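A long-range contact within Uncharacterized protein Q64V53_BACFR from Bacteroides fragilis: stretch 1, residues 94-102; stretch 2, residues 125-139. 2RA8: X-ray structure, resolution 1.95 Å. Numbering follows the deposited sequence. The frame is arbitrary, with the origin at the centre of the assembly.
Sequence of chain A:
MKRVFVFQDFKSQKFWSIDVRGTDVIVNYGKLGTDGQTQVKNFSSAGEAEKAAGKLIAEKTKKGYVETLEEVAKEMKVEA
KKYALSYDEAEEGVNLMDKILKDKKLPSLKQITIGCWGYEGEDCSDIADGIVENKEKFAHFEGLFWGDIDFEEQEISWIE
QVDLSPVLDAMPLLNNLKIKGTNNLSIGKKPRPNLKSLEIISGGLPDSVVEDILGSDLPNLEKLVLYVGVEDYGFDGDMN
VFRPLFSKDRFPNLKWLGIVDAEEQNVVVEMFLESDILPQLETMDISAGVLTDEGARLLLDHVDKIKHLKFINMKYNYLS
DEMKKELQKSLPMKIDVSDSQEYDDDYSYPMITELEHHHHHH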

# COMPACT_ATOMS: atom_id res chain seq x y z
N VAL A 94 4.86 0.91 -29.01
CA VAL A 94 4.97 -0.48 -28.59
C VAL A 94 3.62 -1.11 -28.35
O VAL A 94 2.73 -0.50 -27.75
N ASN A 95 3.47 -2.33 -28.83
CA ASN A 95 2.24 -3.10 -28.71
C ASN A 95 2.42 -4.15 -27.62
O ASN A 95 3.29 -5.01 -27.73
N LEU A 96 1.60 -4.09 -26.57
CA LEU A 96 1.71 -5.03 -25.45
C LEU A 96 1.73 -6.47 -25.86
O LEU A 96 2.52 -7.26 -25.35
N MSE A 97 0.85 -6.84 -26.78
CA MSE A 97 0.80 -8.23 -27.23
C MSE A 97 2.10 -8.66 -27.84
O MSE A 97 2.46 -9.84 -27.79
N ASP A 98 2.83 -7.71 -28.42
CA ASP A 98 4.12 -8.03 -29.02
C ASP A 98 5.15 -8.25 -27.95
O ASP A 98 6.06 -9.07 -28.12
N LYS A 99 5.02 -7.54 -26.83
CA LYS A 99 5.96 -7.71 -25.71
C LYS A 99 5.81 -9.08 -25.13
O LYS A 99 6.79 -9.72 -24.76
N ILE A 100 4.57 -9.55 -25.05
CA ILE A 100 4.28 -10.87 -24.51
C ILE A 100 4.71 -11.95 -25.48
O ILE A 100 5.50 -12.83 -25.12
N LEU A 101 4.19 -11.89 -26.70
CA LEU A 101 4.52 -12.88 -27.73
C LEU A 101 6.01 -12.97 -28.01
O LEU A 101 6.49 -13.99 -28.51
N LYS A 102 6.74 -11.90 -27.70
CA LYS A 102 8.19 -11.86 -27.91
C LYS A 102 9.02 -12.55 -26.84
O LYS A 102 9.98 -13.26 -27.15
N SER A 125 -9.26 -5.73 -26.33
CA SER A 125 -9.51 -6.59 -27.49
C SER A 125 -8.28 -7.17 -28.17
O SER A 125 -8.29 -8.33 -28.59
N ASP A 126 -7.23 -6.35 -28.30
CA ASP A 126 -6.00 -6.79 -28.93
C ASP A 126 -5.38 -7.93 -28.17
O ASP A 126 -4.85 -8.87 -28.76
N ILE A 127 -5.45 -7.83 -26.85
CA ILE A 127 -4.88 -8.84 -25.96
C ILE A 127 -5.70 -10.11 -26.06
O ILE A 127 -5.15 -11.20 -26.26
N ALA A 128 -7.01 -10.00 -25.94
CA ALA A 128 -7.86 -11.18 -26.03
C ALA A 128 -7.69 -11.85 -27.39
O ALA A 128 -7.53 -13.07 -27.48
N ASP A 129 -7.73 -11.04 -28.45
CA ASP A 129 -7.59 -11.54 -29.82
C ASP A 129 -6.22 -12.14 -30.04
O ASP A 129 -6.09 -13.22 -30.62
N GLY A 130 -5.20 -11.43 -29.57
CA GLY A 130 -3.84 -11.91 -29.72
C GLY A 130 -3.66 -13.28 -29.09
O GLY A 130 -3.04 -14.17 -29.68
N ILE A 131 -4.19 -13.47 -27.88
CA ILE A 131 -4.06 -14.76 -27.21
C ILE A 131 -4.81 -15.84 -27.97
O ILE A 131 -4.27 -16.91 -28.23
N VAL A 132 -6.06 -15.55 -28.34
CA VAL A 132 -6.88 -16.51 -29.07
C VAL A 132 -6.22 -16.95 -30.36
O VAL A 132 -6.34 -18.11 -30.76
N GLU A 133 -5.49 -16.04 -31.00
CA GLU A 133 -4.82 -16.34 -32.26
C GLU A 133 -3.50 -17.03 -32.08
O GLU A 133 -2.86 -17.44 -33.05
N ASN A 134 -3.07 -17.17 -30.82
CA ASN A 134 -1.81 -17.83 -30.50
C ASN A 134 -2.00 -18.77 -29.34
O ASN A 134 -1.18 -18.82 -28.42
N LYS A 135 -3.09 -19.54 -29.38
CA LYS A 135 -3.39 -20.48 -28.31
C LYS A 135 -2.22 -21.38 -27.93
O LYS A 135 -2.00 -21.65 -26.75
N GLU A 136 -1.45 -21.82 -28.92
CA GLU A 136 -0.32 -22.71 -28.65
C GLU A 136 0.69 -22.14 -27.68
O GLU A 136 1.28 -22.88 -26.90
N LYS A 137 0.91 -20.83 -27.71
CA LYS A 137 1.87 -20.20 -26.80
C LYS A 137 1.37 -19.97 -25.40
O LYS A 137 2.16 -19.73 -24.49
N PHE A 138 0.05 -20.03 -25.20
CA PHE A 138 -0.54 -19.80 -23.89
C PHE A 138 -1.27 -21.01 -23.37
O PHE A 138 -1.82 -20.99 -22.26
N ALA A 139 -1.28 -22.07 -24.15
CA ALA A 139 -1.97 -23.29 -23.75
C ALA A 139 -1.43 -23.88 -22.48
O ALA A 139 -2.13 -24.66 -21.81

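Apolar packing dominates this contact between helix 96-102 and helix 125-132, which run in the same general direction, 33° apart. At its centre Met-97, a selenomethionine, points toward the second stretch and sits as a knob among Asp-126, Ile-127, Gly-130 and Ile-131. Its chi1 lies off the wells at -93° and chi2 is m, and this long unbranched chain brings Met-97 CE to 3.2 Å from Ile-127 CG2 and 3.8 Å from Ile-131 CG1. Gly-130 suits its place because Met-97 SE lies 3.7 Å from Gly-130 CA; an ideal CB there would fall only 2.4 Å from SE, a clash. Leu-96 (chi1 t, chi2 p) extends the greasy patch, its CD2 meeting Ile-127 CD1 at 3.7 Å.

Farther along, Phe-138 (chi1 m) offers its ring edge to two aliphatic side chains: Ile-100 CG2 lies 3.7 Å from Phe-138 CE2, and Leu-101 CD2 lies 3.9 Å from Phe-138 CE1. Leu-101 (m, t) starts out sideways, but its end reaches inward.

Few polar links accompany this packing. Lys-137, with chi2 to chi4 all t, extends far enough for NZ to give a weak hydrogen bond to Leu-101 O (3.2 Å). Within the stretches, Asn-134 ND2 donates to Gly-130 O (2.8 Å), while Asn-95 OD1 caps its helix by accepting from Asp-98 N (2.9 Å).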

# COMPACT_ATOMS: atom_id res chain seq x y z
CB VAL A 94 5.83 -0.60 -27.30
CG1 VAL A 94 5.83 -2.03 -26.80
CG2 VAL A 94 7.27 -0.17 -27.60
CB ASN A 95 1.94 -3.77 -30.07
CG ASN A 95 0.80 -4.75 -30.00
OD1 ASN A 95 0.89 -5.79 -29.34
ND2 ASN A 95 -0.29 -4.44 -30.70
CB LEU A 96 0.56 -4.82 -24.45
CG LEU A 96 0.57 -5.75 -23.21
CD1 LEU A 96 1.88 -5.55 -22.44
CD2 LEU A 96 -0.62 -5.45 -22.32
CB MSE A 97 -0.32 -8.41 -28.23
CG MSE A 97 -1.61 -8.87 -27.60
SE MSE A 97 -1.47 -10.73 -27.11
CE MSE A 97 -1.66 -10.64 -25.19
CB ASP A 98 4.59 -6.91 -29.96
CG ASP A 98 3.78 -6.84 -31.24
OD1 ASP A 98 3.44 -7.91 -31.79
OD2 ASP A 98 3.49 -5.71 -31.71
CB LYS A 99 5.69 -6.68 -24.59
CG LYS A 99 6.34 -5.33 -24.81
CD LYS A 99 7.00 -4.81 -23.52
CE LYS A 99 6.00 -4.42 -22.45
NZ LYS A 99 6.67 -3.88 -21.24
CB ILE A 100 2.78 -11.03 -24.20
CG1 ILE A 100 2.32 -9.89 -23.29
CG2 ILE A 100 2.52 -12.38 -23.55
CD1 ILE A 100 0.82 -9.82 -23.09
CB LEU A 101 3.78 -12.56 -29.04
CG LEU A 101 2.25 -12.71 -29.08
CD1 LEU A 101 1.72 -12.11 -30.37
CD2 LEU A 101 1.85 -14.19 -28.99
CB LYS A 102 8.67 -10.41 -28.04
CG LYS A 102 10.19 -10.23 -27.94
CD LYS A 102 10.65 -9.98 -26.51
CE LYS A 102 12.07 -10.48 -26.25
NZ LYS A 102 13.12 -9.86 -27.12
CB SER A 125 -10.33 -5.84 -28.54
OG SER A 125 -11.62 -6.41 -28.65
CB ASP A 126 -4.98 -5.65 -29.00
CG ASP A 126 -5.21 -4.73 -30.17
OD1 ASP A 126 -6.38 -4.37 -30.43
OD2 ASP A 126 -4.22 -4.35 -30.83
CB ILE A 127 -4.88 -8.33 -24.51
CG1 ILE A 127 -4.30 -6.89 -24.47
CG2 ILE A 127 -4.08 -9.27 -23.64
CD1 ILE A 127 -2.88 -6.76 -25.01
CB ALA A 128 -9.31 -10.81 -25.81
CB ASP A 129 -7.81 -10.42 -30.83
CG ASP A 129 -9.28 -10.03 -30.96
OD1 ASP A 129 -9.98 -9.96 -29.92
OD2 ASP A 129 -9.73 -9.79 -32.10
CB ILE A 131 -4.58 -14.68 -25.74
CG1 ILE A 131 -3.60 -13.88 -24.88
CG2 ILE A 131 -4.77 -16.09 -25.18
CD1 ILE A 131 -4.15 -13.50 -23.49
CB VAL A 132 -8.28 -15.90 -29.38
CG1 VAL A 132 -9.09 -16.84 -30.29
CG2 VAL A 132 -9.04 -15.69 -28.08
CB GLU A 133 -4.61 -15.06 -33.08
CG GLU A 133 -5.90 -14.40 -33.58
CD GLU A 133 -5.66 -13.01 -34.18
OE1 GLU A 133 -4.85 -12.91 -35.13
OE2 GLU A 133 -6.27 -12.03 -33.70
CB ASN A 134 -0.74 -16.79 -30.16
CG ASN A 134 -0.36 -15.93 -31.35
OD1 ASN A 134 0.31 -16.39 -32.27
ND2 ASN A 134 -0.81 -14.68 -31.34
CB LYS A 135 -4.60 -21.36 -28.69
CG LYS A 135 -5.02 -22.34 -27.59
CD LYS A 135 -6.27 -23.15 -27.96
CE LYS A 135 -6.65 -24.11 -26.83
NZ LYS A 135 -7.94 -24.82 -27.07
CB GLU A 136 0.40 -23.11 -29.96
CG GLU A 136 1.32 -22.04 -30.54
CD GLU A 136 0.57 -20.92 -31.23
OE1 GLU A 136 1.20 -19.88 -31.53
OE2 GLU A 136 -0.65 -21.08 -31.47
CB LYS A 137 2.34 -18.85 -27.34
CG LYS A 137 3.17 -18.90 -28.60
CD LYS A 137 3.83 -17.55 -28.85
CE LYS A 137 4.65 -17.58 -30.14
NZ LYS A 137 5.30 -16.27 -30.42
CB PHE A 138 -1.52 -18.61 -23.93
CG PHE A 138 -0.90 -17.31 -24.39
CD1 PHE A 138 -0.77 -17.02 -25.74
CD2 PHE A 138 -0.45 -16.38 -23.46
CE1 PHE A 138 -0.20 -15.82 -26.16
CE2 PHE A 138 0.12 -15.18 -23.87
CZ PHE A 138 0.25 -14.90 -25.23
CB ALA A 139 -1.89 -24.32 -24.88